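Local coordinates for 5-formaminoimidazole-4-carboxamide-1-(beta)-D-ribofuranosyl 5'-monophosphate synthetase (Methanocaldococcus jannaschii, PDB 2R7M), which catalyses the ATP- and formate-dependent formylation of AICAR to FAICAR, a folate-independent step of purine biosynthesis, at residues A[138-143]-A[197-202]; A[151-156]-A[167-172]; A[228-233]-A[251-256]. All coordinates share one frame; numbering follows the deposited sequence.

Overall arrangement
From the N terminus the chain first reaches 138-143, whose loop is closed by 197-202 in contact 1. Contact 2 is nested inside that loop: 151-156 and 167-172 form the hairpin that follows, and the strands 153-156 and 197-200 are neighbours, so the two contacts share one four-stranded antiparallel sheet, their centres about 10 Å apart. Contact 3 comes later, in series, and joins strands 219-230 and 253-263, the latter outermost within this chain, in the five-stranded antiparallel sheet of the ATP-grasp fold. All three touch the same AMP, which lies between the two sheets; Ile168 of contact 2 also packs on Tyr253 of contact 3.

Contact 1: A[138-143]-A[197-202]; sequences RVPKKY and HIEEYV. With AMP (adenosine monophosphate), chain E.
Pro140 lies alongside Glu199, its CG 3.5 Å from both Glu199 OE2 and N6 of AMP (chain E). The exocyclic N6 gives a hydrogen bond to Glu199 OE2 (2.8 Å) and a weak one to Glu200 O, and Val202 N donates to N1 (2.8 Å). The C2 edge of the base tips onto one face of the Tyr201 ring, C2 over its centre, the two planes inclined by about 43°; an alanine here would probably leave that edge without its aromatic neighbour, so that the base could tilt about its hydrogen bonds. This is the adenine end of an ATP-grasp nucleotide site, where the segment following strand 197-200 reads the base edge with its backbone. Behind it, that strand pairs loosely and antiparallel with 142-143, Lys142 facing Glu199. Glu200 N donates to Lys141 O (2.8 Å), and in return Glu200, its CG anti to the backbone N (chi1 177°), reaches back to accept from Lys141 N on the anti lone pair of OE1 (3.0 Å). Lys142 runs beside Glu199, its NZ bonded to Pro140 O (2.8 Å). Farther out, Tyr143 CB packs on Ile198 CG2 (3.6 Å), the tyrosine ring turns its edge to the backbone of Glu199 and Glu200, and its hydroxyl bonds Asp150. Lys156 forms a salt bridge with Glu199 OE2, the oxygen that receives N6.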
loop_
_atom_site.group_PDB
_atom_site.type_symbol
_atom_site.label_atom_id
_atom_site.label_comp_id
_atom_site.label_asym_id
_atom_site.label_seq_id
_atom_site.Cartn_x
_atom_site.Cartn_y
_atom_site.Cartn_z
ATOM N N ARG A 138 6.904 36.991 16.738
ATOM C CA ARG A 138 7.605 37.085 18.013
ATOM C C ARG A 138 9.028 36.561 17.904
ATOM O O ARG A 138 9.258 35.456 17.418
ATOM C CB ARG A 138 6.864 36.314 19.097
ATOM C CG ARG A 138 5.511 36.889 19.436
ATOM C CD ARG A 138 4.888 36.140 20.601
ATOM N NE ARG A 138 3.557 36.650 20.925
ATOM C CZ ARG A 138 2.420 36.022 20.627
ATOM N NH1 ARG A 138 2.448 34.849 20.003
ATOM N NH2 ARG A 138 1.252 36.562 20.965
ATOM N N VAL A 139 9.978 37.377 18.354
ATOM C CA VAL A 139 11.394 37.029 18.366
ATOM C C VAL A 139 11.972 37.335 19.755
ATOM O O VAL A 139 11.361 38.075 20.534
ATOM C CB VAL A 139 12.167 37.815 17.288
ATOM C CG1 VAL A 139 11.752 37.361 15.897
ATOM C CG2 VAL A 139 11.938 39.310 17.452
ATOM N N PRO A 140 13.131 36.745 20.090
ATOM C CA PRO A 140 13.774 37.115 21.358
ATOM C C PRO A 140 14.110 38.611 21.411
ATOM O O PRO A 140 14.449 39.209 20.386
ATOM C CB PRO A 140 15.066 36.305 21.340
ATOM C CG PRO A 140 14.788 35.168 20.418
ATOM C CD PRO A 140 13.911 35.738 19.356
ATOM N N LYS A 141 14.001 39.211 22.592
ATOM C CA LYS A 141 14.398 40.608 22.773
ATOM C C LYS A 141 15.902 40.748 22.531
ATOM O O LYS A 141 16.685 39.915 22.983
ATOM C CB LYS A 141 14.004 41.087 24.172
ATOM C CG LYS A 141 14.184 42.569 24.421
ATOM C CD LYS A 141 12.999 43.146 25.199
ATOM C CE LYS A 141 12.316 42.104 26.088
ATOM N NZ LYS A 141 13.120 41.691 27.280
ATOM N N LYS A 142 16.302 41.775 21.788
ATOM C CA LYS A 142 17.720 41.977 21.465
ATOM C C LYS A 142 18.409 42.923 22.452
ATOM O O LYS A 142 17.761 43.783 23.045
ATOM C CB LYS A 142 17.881 42.507 20.040
ATOM C CG LYS A 142 17.280 41.608 18.965
ATOM C CD LYS A 142 17.819 40.180 19.052
ATOM C CE LYS A 142 17.296 39.307 17.915
ATOM N NZ LYS A 142 15.808 39.217 17.896
ATOM N N TYR A 143 19.721 42.755 22.618
ATOM C CA TYR A 143 20.511 43.603 23.521
ATOM C C TYR A 143 21.731 44.205 22.828
ATOM O O TYR A 143 22.603 43.484 22.329
ATOM C CB TYR A 143 20.929 42.826 24.777
ATOM C CG TYR A 143 19.749 42.431 25.631
ATOM C CD1 TYR A 143 19.346 43.219 26.703
ATOM C CD2 TYR A 143 19.017 41.278 25.350
ATOM C CE1 TYR A 143 18.251 42.865 27.478
ATOM C CE2 TYR A 143 17.927 40.920 26.110
ATOM C CZ TYR A 143 17.546 41.712 27.174
ATOM O OH TYR A 143 16.457 41.348 27.933
ATOM N N HIS A 197 26.465 38.744 19.774
ATOM C CA HIS A 197 25.030 38.958 19.651
ATOM C C HIS A 197 24.300 38.436 20.886
ATOM O O HIS A 197 24.333 37.246 21.194
ATOM C CB HIS A 197 24.491 38.355 18.352
ATOM C CG HIS A 197 24.815 39.172 17.138
ATOM N ND1 HIS A 197 26.001 39.039 16.445
ATOM C CD2 HIS A 197 24.120 40.149 16.509
ATOM C CE1 HIS A 197 26.014 39.890 15.434
ATOM N NE2 HIS A 197 24.885 40.575 15.451
ATOM N N ILE A 198 23.656 39.353 21.595
ATOM C CA ILE A 198 23.052 39.065 22.882
ATOM C C ILE A 198 21.552 39.147 22.736
ATOM O O ILE A 198 21.035 40.140 22.232
ATOM C CB ILE A 198 23.497 40.103 23.946
ATOM C CG1 ILE A 198 25.027 40.158 24.046
ATOM C CG2 ILE A 198 22.866 39.811 25.308
ATOM C CD1 ILE A 198 25.550 41.418 24.715
ATOM N N GLU A 199 20.846 38.109 23.171
ATOM C CA GLU A 199 19.392 38.156 23.135
ATOM C C GLU A 199 18.770 37.472 24.330
ATOM O O GLU A 199 19.397 36.654 25.004
ATOM C CB GLU A 199 18.838 37.564 21.824
ATOM C CG GLU A 199 19.290 36.128 21.506
ATOM C CD GLU A 199 18.575 35.537 20.287
ATOM O OE1 GLU A 199 18.401 36.251 19.276
ATOM O OE2 GLU A 199 18.188 34.352 20.334
ATOM N N GLU A 200 17.525 37.830 24.590
ATOM C CA GLU A 200 16.719 37.177 25.597
ATOM C C GLU A 200 16.843 35.655 25.518
ATOM O O GLU A 200 16.741 35.076 24.439
ATOM C CB GLU A 200 15.266 37.589 25.383
ATOM C CG GLU A 200 14.287 36.935 26.307
ATOM C CD GLU A 200 12.869 37.314 25.984
ATOM O OE1 GLU A 200 12.647 37.990 24.947
ATOM O OE2 GLU A 200 11.975 36.937 26.772
ATOM N N TYR A 201 17.069 35.009 26.657
ATOM C CA TYR A 201 17.025 33.554 26.727
ATOM C C TYR A 201 15.559 33.157 26.867
ATOM O O TYR A 201 14.920 33.451 27.884
ATOM C CB TYR A 201 17.848 33.017 27.910
ATOM C CG TYR A 201 18.022 31.511 27.867
ATOM C CD1 TYR A 201 19.166 30.943 27.316
ATOM C CD2 TYR A 201 17.027 30.655 28.342
ATOM C CE1 TYR A 201 19.323 29.560 27.247
ATOM C CE2 TYR A 201 17.177 29.271 28.271
ATOM C CZ TYR A 201 18.322 28.732 27.721
ATOM O OH TYR A 201 18.482 27.361 27.655
ATOM N N VAL A 202 15.005 32.530 25.831
ATOM C CA VAL A 202 13.620 32.067 25.902
ATOM C C VAL A 202 13.576 30.676 26.535
ATOM O O VAL A 202 14.245 29.751 26.079
ATOM C CB VAL A 202 12.901 32.095 24.523
ATOM C CG1 VAL A 202 11.470 31.577 24.648
ATOM C CG2 VAL A 202 12.893 33.523 23.948
HETATM P P AMP E . 21.130 29.024 16.807
HETATM O O1P AMP E . 20.340 28.207 15.813
HETATM O O2P AMP E . 22.623 28.925 16.678
HETATM O O3P AMP E . 20.549 30.401 17.016
HETATM O "O5'" AMP E . 20.871 28.349 18.241
HETATM C "C5'" AMP E . 21.564 27.180 18.654
HETATM C "C4'" AMP E . 20.742 26.617 19.798
HETATM O "O4'" AMP E . 20.790 27.509 20.920
HETATM C "C3'" AMP E . 19.267 26.522 19.429
HETATM O "O3'" AMP E . 18.922 25.312 18.744
HETATM C "C2'" AMP E . 18.586 26.641 20.777
HETATM O "O2'" AMP E . 18.464 25.355 21.387
HETATM C "C1'" AMP E . 19.529 27.533 21.586
HETATM N N9 AMP E . 18.980 28.903 21.506
HETATM C C8 AMP E . 19.125 29.732 20.453
HETATM N N7 AMP E . 18.478 30.904 20.659
HETATM C C5 AMP E . 17.912 30.834 21.882
HETATM C C6 AMP E . 17.107 31.739 22.730
HETATM N N6 AMP E . 16.753 32.970 22.293
HETATM N N1 AMP E . 16.709 31.278 23.933
HETATM C C2 AMP E . 17.038 30.045 24.371
HETATM N N3 AMP E . 17.775 29.175 23.660
HETATM C C4 AMP E . 18.228 29.504 22.428
#

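Contact 2: A[151-156]-A[167-172]; sequences GTVIVK and FIASST. With AMP (adenosine monophosphate), chain E.
Gly151 and Thr152 meet Ser170 where the paired strands run out. Gly151 O receives a CA-H...O contact from Ser170, and Thr152 OG1 donates to Ser170 OG (2.8 Å), a hydroxyl link across the end of the hairpin. With its methyl anti to the backbone N, since OG1 sits at chi1 -55°, Thr152 presses CG2 against Ile168 CG2 at 3.4 Å, tighter than usual for two methyls. Met247 of the second subunit packs on both Thr152 and Ser170. Val153 then enters the regular antiparallel pairing: its N binds Ala169 O (2.8 Å) almost in line with the C=O, its O accepts from Ala169 N, and CG2 rests near Ala169 CB on the face shared with Val155 and Phe167. Ile154, paired with Ile168, turns to the other face, where it packs against one face of the adenine of AMP (chain E): CD1 is 3.7 Å from N9, and CG2 approaches the six-membered ring at C6. Val155 N donates to Phe167 O (2.9 Å), while its side chain runs alongside the phenyl group, CB over one face toward the rim, 4.2 Å from the ring centroid. Phe167 also meets Phe175 of helix 172-183 edge-to-face, which ties this side of the sheet to the helix. Lys156 ends the strand, its chain stretched so that NZ bridges AMP O3P and N7, each at 2.8 Å, with Glu199 as its salt-bridge partner. A hairpin whose first strand offers an aliphatic floor to the base and a lysine to the phosphate belongs to the ATP-grasp nucleotide site.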
loop_
_atom_site.group_PDB
_atom_site.type_symbol
_atom_site.label_atom_id
_atom_site.label_comp_id
_atom_site.label_asym_id
_atom_site.label_seq_id
_atom_site.Cartn_x
_atom_site.Cartn_y
_atom_site.Cartn_z
ATOM N N GLY A 151 18.395 40.374 32.505
ATOM C CA GLY A 151 17.735 39.090 32.692
ATOM C C GLY A 151 18.673 38.006 32.218
ATOM O O GLY A 151 19.852 38.266 31.994
ATOM N N THR A 152 18.162 36.789 32.066
ATOM C CA THR A 152 18.973 35.735 31.479
ATOM C C THR A 152 19.004 35.928 29.964
ATOM O O THR A 152 17.970 36.146 29.323
ATOM C CB THR A 152 18.485 34.326 31.873
ATOM O OG1 THR A 152 18.423 34.232 33.300
ATOM C CG2 THR A 152 19.440 33.257 31.361
ATOM N N VAL A 153 20.207 35.896 29.406
ATOM C CA VAL A 153 20.381 36.073 27.978
ATOM C C VAL A 153 21.202 34.918 27.449
ATOM O O VAL A 153 21.855 34.204 28.217
ATOM C CB VAL A 153 21.121 37.398 27.617
ATOM C CG1 VAL A 153 20.296 38.625 28.001
ATOM C CG2 VAL A 153 22.496 37.442 28.250
ATOM N N ILE A 154 21.166 34.728 26.135
ATOM C CA ILE A 154 22.079 33.793 25.504
ATOM C C ILE A 154 22.924 34.620 24.556
ATOM O O ILE A 154 22.428 35.570 23.953
ATOM C CB ILE A 154 21.328 32.653 24.746
ATOM C CG1 ILE A 154 22.321 31.627 24.183
ATOM C CG2 ILE A 154 20.427 33.235 23.655
ATOM C CD1 ILE A 154 21.661 30.439 23.487
ATOM N N VAL A 155 24.199 34.278 24.430
ATOM C CA VAL A 155 25.088 35.093 23.611
ATOM C C VAL A 155 25.709 34.283 22.484
ATOM O O VAL A 155 26.396 33.294 22.729
ATOM C CB VAL A 155 26.209 35.765 24.451
ATOM C CG1 VAL A 155 26.969 36.768 23.596
ATOM C CG2 VAL A 155 25.618 36.442 25.674
ATOM N N LYS A 156 25.476 34.731 21.252
ATOM C CA LYS A 156 25.915 34.007 20.065
ATOM C C LYS A 156 26.996 34.762 19.289
ATOM O O LYS A 156 26.963 35.989 19.184
ATOM C CB LYS A 156 24.720 33.731 19.146
ATOM C CG LYS A 156 23.481 33.230 19.863
ATOM C CD LYS A 156 22.292 33.168 18.921
ATOM C CE LYS A 156 21.185 32.305 19.500
ATOM N NZ LYS A 156 19.886 32.495 18.781
ATOM N N PHE A 167 27.290 31.045 25.260
ATOM C CA PHE A 167 27.148 31.029 26.717
ATOM C C PHE A 167 25.913 31.764 27.221
ATOM O O PHE A 167 25.291 32.543 26.490
ATOM C CB PHE A 167 28.432 31.493 27.437
ATOM C CG PHE A 167 28.725 32.967 27.306
ATOM C CD1 PHE A 167 29.732 33.414 26.463
ATOM C CD2 PHE A 167 28.004 33.904 28.043
ATOM C CE1 PHE A 167 30.012 34.762 26.354
ATOM C CE2 PHE A 167 28.278 35.257 27.934
ATOM C CZ PHE A 167 29.280 35.686 27.092
ATOM N N ILE A 168 25.554 31.483 28.470
ATOM C CA ILE A 168 24.408 32.110 29.117
ATOM C C ILE A 168 24.908 33.085 30.184
ATOM O O ILE A 168 25.885 32.804 30.887
ATOM C CB ILE A 168 23.504 31.045 29.790
ATOM C CG1 ILE A 168 23.102 29.957 28.780
ATOM C CG2 ILE A 168 22.280 31.692 30.427
ATOM C CD1 ILE A 168 22.314 28.802 29.390
ATOM N N ALA A 169 24.242 34.228 30.301
ATOM C CA ALA A 169 24.584 35.199 31.319
ATOM C C ALA A 169 23.319 35.762 31.935
ATOM O O ALA A 169 22.315 35.929 31.244
ATOM C CB ALA A 169 25.444 36.319 30.725
ATOM N N SER A 170 23.369 36.048 33.239
ATOM C CA SER A 170 22.255 36.701 33.941
ATOM C C SER A 170 22.597 38.114 34.453
ATOM O O SER A 170 21.788 38.748 35.141
ATOM C CB SER A 170 21.736 35.827 35.090
ATOM O OG SER A 170 20.772 34.883 34.637
ATOM N N SER A 171 23.789 38.600 34.105
ATOM C CA SER A 171 24.220 39.960 34.449
ATOM C C SER A 171 25.371 40.405 33.550
ATOM O O SER A 171 26.016 39.579 32.899
ATOM C CB SER A 171 24.667 40.036 35.912
ATOM O OG SER A 171 25.805 39.218 36.125
ATOM N N THR A 172 25.628 41.711 33.529
ATOM C CA THR A 172 26.781 42.273 32.818
ATOM C C THR A 172 28.086 41.643 33.295
ATOM O O THR A 172 28.947 41.277 32.491
ATOM C CB THR A 172 26.872 43.798 33.030
ATOM O OG1 THR A 172 25.612 44.399 32.718
ATOM C CG2 THR A 172 27.940 44.396 32.149
HETATM P P AMP E . 21.130 29.024 16.807
HETATM O O1P AMP E . 20.340 28.207 15.813
HETATM O O2P AMP E . 22.623 28.925 16.678
HETATM O O3P AMP E . 20.549 30.401 17.016
HETATM O "O5'" AMP E . 20.871 28.349 18.241
HETATM C "C5'" AMP E . 21.564 27.180 18.654
HETATM C "C4'" AMP E . 20.742 26.617 19.798
HETATM O "O4'" AMP E . 20.790 27.509 20.920
HETATM C "C3'" AMP E . 19.267 26.522 19.429
HETATM O "O3'" AMP E . 18.922 25.312 18.744
HETATM C "C2'" AMP E . 18.586 26.641 20.777
HETATM O "O2'" AMP E . 18.464 25.355 21.387
HETATM C "C1'" AMP E . 19.529 27.533 21.586
HETATM N N9 AMP E . 18.980 28.903 21.506
HETATM C C8 AMP E . 19.125 29.732 20.453
HETATM N N7 AMP E . 18.478 30.904 20.659
HETATM C C5 AMP E . 17.912 30.834 21.882
HETATM C C6 AMP E . 17.107 31.739 22.730
HETATM N N6 AMP E . 16.753 32.970 22.293
HETATM N N1 AMP E . 16.709 31.278 23.933
HETATM C C2 AMP E . 17.038 30.045 24.371
HETATM N N3 AMP E . 17.775 29.175 23.660
HETATM C C4 AMP E . 18.228 29.504 22.428
#

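Contact 3: A[228-233]-A[251-256]; sequences RYESNI and PSYVIT. With AMP (adenosine monophosphate), chain E; AMP (adenosine monophosphate), chain F.
Strands 228-230 and 253-256 pair antiparallel with a strong twist, their N-to-C directions 119° apart; Ser231, where the chain turns a corner, exchanges two backbone hydrogen bonds with Val254, and a cis peptide follows into Asn232. They belong to the antiparallel ATP-grasp sheet and touch two nucleotides. Glu230, its CG anti to the carbonyl carbon (chi1 -67°), reaches the ribose of AMP (chain E): OE2 takes O3' (2.6 Å) and OE1 takes O2' (3.1 Å), while Arg238 of the second subunit salt-bridges OE1. A water joins OE2 to Tyr253 O. Ile233 CB lies over one face of the Tyr253 ring, 4.3 Å from its centroid. Asn232 and Ser252 are linked twice, Asn232 N to Ser252 OG (2.9 Å) and Ser252 N to Asn232 OD1, the latter donor well above that side-chain carbonyl plane. Tyr229 O is gripped by N and OG1 of Thr256. Ser252 OG also bonds Glu302, and Thr256 OG1 Thr205, both of the third subunit. Ile255 CD1 packs on Arg228 CD (3.6 Å), and its CG1 touches the adenine of AMP (chain F). That adenine stands edge-on to one face of the Arg228 guanidinium, which Asp316 and Asp226 anchor, with C2 over its centre, 3.4 Å from CZ.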
loop_
_atom_site.group_PDB
_atom_site.type_symbol
_atom_site.label_atom_id
_atom_site.label_comp_id
_atom_site.label_asym_id
_atom_site.label_seq_id
_atom_site.Cartn_x
_atom_site.Cartn_y
_atom_site.Cartn_z
ATOM N N ARG A 228 15.552 19.941 18.282
ATOM C CA ARG A 228 16.981 19.717 18.144
ATOM C C ARG A 228 17.538 18.827 19.242
ATOM O O ARG A 228 17.027 18.794 20.368
ATOM C CB ARG A 228 17.741 21.048 18.168
ATOM C CG ARG A 228 17.213 22.094 17.218
ATOM C CD ARG A 228 17.255 21.589 15.791
ATOM N NE ARG A 228 17.281 22.686 14.829
ATOM C CZ ARG A 228 16.655 22.674 13.654
ATOM N NH1 ARG A 228 15.931 21.625 13.290
ATOM N NH2 ARG A 228 16.738 23.723 12.848
ATOM N N TYR A 229 18.600 18.107 18.895
ATOM C CA TYR A 229 19.341 17.281 19.833
ATOM C C TYR A 229 20.769 17.796 19.728
ATOM O O TYR A 229 21.471 17.533 18.744
ATOM C CB TYR A 229 19.242 15.815 19.421
ATOM C CG TYR A 229 19.497 14.819 20.512
ATOM C CD1 TYR A 229 19.237 15.129 21.843
ATOM C CD2 TYR A 229 19.966 13.544 20.215
ATOM C CE1 TYR A 229 19.457 14.203 22.844
ATOM C CE2 TYR A 229 20.179 12.612 21.206
ATOM C CZ TYR A 229 19.925 12.954 22.521
ATOM O OH TYR A 229 20.148 12.049 23.523
ATOM N N GLU A 230 21.185 18.569 20.726
ATOM C CA GLU A 230 22.442 19.301 20.630
ATOM C C GLU A 230 23.490 18.861 21.652
ATOM O O GLU A 230 23.171 18.507 22.779
ATOM C CB GLU A 230 22.155 20.798 20.713
ATOM C CG GLU A 230 21.389 21.294 19.500
ATOM C CD GLU A 230 20.768 22.657 19.694
ATOM O OE1 GLU A 230 20.421 23.007 20.842
ATOM O OE2 GLU A 230 20.612 23.371 18.685
ATOM N N SER A 231 24.747 18.863 21.233
ATOM C CA SER A 231 25.850 18.483 22.106
ATOM C C SER A 231 26.742 19.723 22.280
ATOM O O SER A 231 26.973 20.438 21.318
ATOM C CB SER A 231 26.626 17.321 21.475
ATOM O OG SER A 231 27.451 16.649 22.414
ATOM N N ASN A 232 27.259 19.972 23.484
ATOM C CA ASN A 232 27.170 19.041 24.609
ATOM C C ASN A 232 25.945 19.246 25.488
ATOM O O ASN A 232 25.709 18.473 26.409
ATOM C CB ASN A 232 28.460 19.079 25.453
ATOM C CG ASN A 232 28.563 20.321 26.371
ATOM O OD1 ASN A 232 27.682 21.185 26.410
ATOM N ND2 ASN A 232 29.661 20.399 27.113
ATOM N N ILE A 233 25.146 20.260 25.174
ATOM C CA ILE A 233 24.118 20.727 26.099
ATOM C C ILE A 233 23.104 19.678 26.549
ATOM O O ILE A 233 22.757 19.615 27.735
ATOM C CB ILE A 233 23.391 22.007 25.586
ATOM C CG1 ILE A 233 22.396 22.518 26.641
ATOM C CG2 ILE A 233 22.708 21.759 24.242
ATOM C CD1 ILE A 233 23.055 22.901 27.963
ATOM N N PRO A 251 28.486 24.825 28.444
ATOM C CA PRO A 251 27.580 24.285 27.440
ATOM C C PRO A 251 27.989 24.663 26.022
ATOM O O PRO A 251 28.434 25.779 25.775
ATOM C CB PRO A 251 26.237 24.928 27.792
ATOM C CG PRO A 251 26.595 26.196 28.477
ATOM C CD PRO A 251 27.874 25.922 29.217
ATOM N N SER A 252 27.859 23.715 25.104
ATOM C CA SER A 252 27.922 24.024 23.685
ATOM C C SER A 252 26.598 23.605 23.045
ATOM O O SER A 252 25.808 22.888 23.656
ATOM C CB SER A 252 29.114 23.339 23.026
ATOM O OG SER A 252 29.295 22.041 23.548
ATOM N N TYR A 253 26.347 24.071 21.829
ATOM C CA TYR A 253 25.047 23.874 21.194
ATOM C C TYR A 253 25.198 23.355 19.772
ATOM O O TYR A 253 24.611 23.894 18.833
ATOM C CB TYR A 253 24.253 25.183 21.220
ATOM C CG TYR A 253 23.860 25.596 22.621
ATOM C CD1 TYR A 253 22.604 25.283 23.133
ATOM C CD2 TYR A 253 24.761 26.279 23.448
ATOM C CE1 TYR A 253 22.244 25.652 24.420
ATOM C CE2 TYR A 253 24.415 26.642 24.743
ATOM C CZ TYR A 253 23.158 26.332 25.219
ATOM O OH TYR A 253 22.815 26.689 26.496
ATOM N N VAL A 254 25.998 22.309 19.623
ATOM C CA VAL A 254 26.304 21.751 18.316
ATOM C C VAL A 254 25.219 20.759 17.888
ATOM O O VAL A 254 25.003 19.742 18.552
ATOM C CB VAL A 254 27.670 21.048 18.319
ATOM C CG1 VAL A 254 28.027 20.545 16.908
ATOM C CG2 VAL A 254 28.750 21.989 18.850
ATOM N N ILE A 255 24.537 21.059 16.783
ATOM C CA ILE A 255 23.505 20.164 16.260
ATOM C C ILE A 255 24.076 18.785 15.956
ATOM O O ILE A 255 25.041 18.653 15.199
ATOM C CB ILE A 255 22.783 20.737 15.001
ATOM C CG1 ILE A 255 21.513 19.935 14.718
ATOM C CG2 ILE A 255 23.688 20.723 13.785
ATOM C CD1 ILE A 255 20.470 20.073 15.806
ATOM N N THR A 256 23.494 17.757 16.568
ATOM C CA THR A 256 23.939 16.392 16.311
ATOM C C THR A 256 22.810 15.525 15.762
ATOM O O THR A 256 23.049 14.426 15.277
ATOM C CB THR A 256 24.507 15.704 17.578
ATOM O OG1 THR A 256 23.460 15.484 18.535
ATOM C CG2 THR A 256 25.608 16.534 18.199
HETATM P P AMP E . 21.130 29.024 16.807
HETATM O O1P AMP E . 20.340 28.207 15.813
HETATM O O2P AMP E . 22.623 28.925 16.678
HETATM O O3P AMP E . 20.549 30.401 17.016
HETATM O "O5'" AMP E . 20.871 28.349 18.241
HETATM C "C5'" AMP E . 21.564 27.180 18.654
HETATM C "C4'" AMP E . 20.742 26.617 19.798
HETATM O "O4'" AMP E . 20.790 27.509 20.920
HETATM C "C3'" AMP E . 19.267 26.522 19.429
HETATM O "O3'" AMP E . 18.922 25.312 18.744
HETATM C "C2'" AMP E . 18.586 26.641 20.777
HETATM O "O2'" AMP E . 18.464 25.355 21.387
HETATM C "C1'" AMP E . 19.529 27.533 21.586
HETATM N N9 AMP E . 18.980 28.903 21.506
HETATM C C8 AMP E . 19.125 29.732 20.453
HETATM N N7 AMP E . 18.478 30.904 20.659
HETATM C C5 AMP E . 17.912 30.834 21.882
HETATM C C6 AMP E . 17.107 31.739 22.730
HETATM N N6 AMP E . 16.753 32.970 22.293
HETATM N N1 AMP E . 16.709 31.278 23.933
HETATM C C2 AMP E . 17.038 30.045 24.371
HETATM N N3 AMP E . 17.775 29.175 23.660
HETATM C C4 AMP E . 18.228 29.504 22.428
HETATM P P AMP F . 26.660 20.159 7.943
HETATM O O1P AMP F . 27.634 20.839 8.881
HETATM O O2P AMP F . 27.158 20.071 6.517
HETATM O O3P AMP F . 26.093 18.859 8.462
HETATM O "O5'" AMP F . 25.367 21.118 7.884
HETATM C "C5'" AMP F . 25.446 22.487 7.498
HETATM C "C4'" AMP F . 24.596 23.353 8.437
HETATM O "O4'" AMP F . 23.203 23.010 8.372
HETATM C "C3'" AMP F . 24.999 23.231 9.904
HETATM O "O3'" AMP F . 25.865 24.300 10.269
HETATM C "C2'" AMP F . 23.701 23.303 10.686
HETATM O "O2'" AMP F . 23.431 24.628 11.152
HETATM C "C1'" AMP F . 22.624 22.940 9.684
HETATM N N9 AMP F . 22.171 21.554 9.971
HETATM C C8 AMP F . 22.730 20.443 9.468
HETATM N N7 AMP F . 22.090 19.340 9.913
HETATM C C5 AMP F . 21.095 19.744 10.719
HETATM C C6 AMP F . 20.041 19.076 11.513
HETATM N N6 AMP F . 19.941 17.720 11.526
HETATM N N1 AMP F . 19.204 19.867 12.230
HETATM C C2 AMP F . 19.311 21.206 12.219
HETATM N N3 AMP F . 20.246 21.874 11.523
HETATM C C4 AMP F . 21.153 21.208 10.764
HETATM O O HOH W 1 22.776 24.502 16.986
#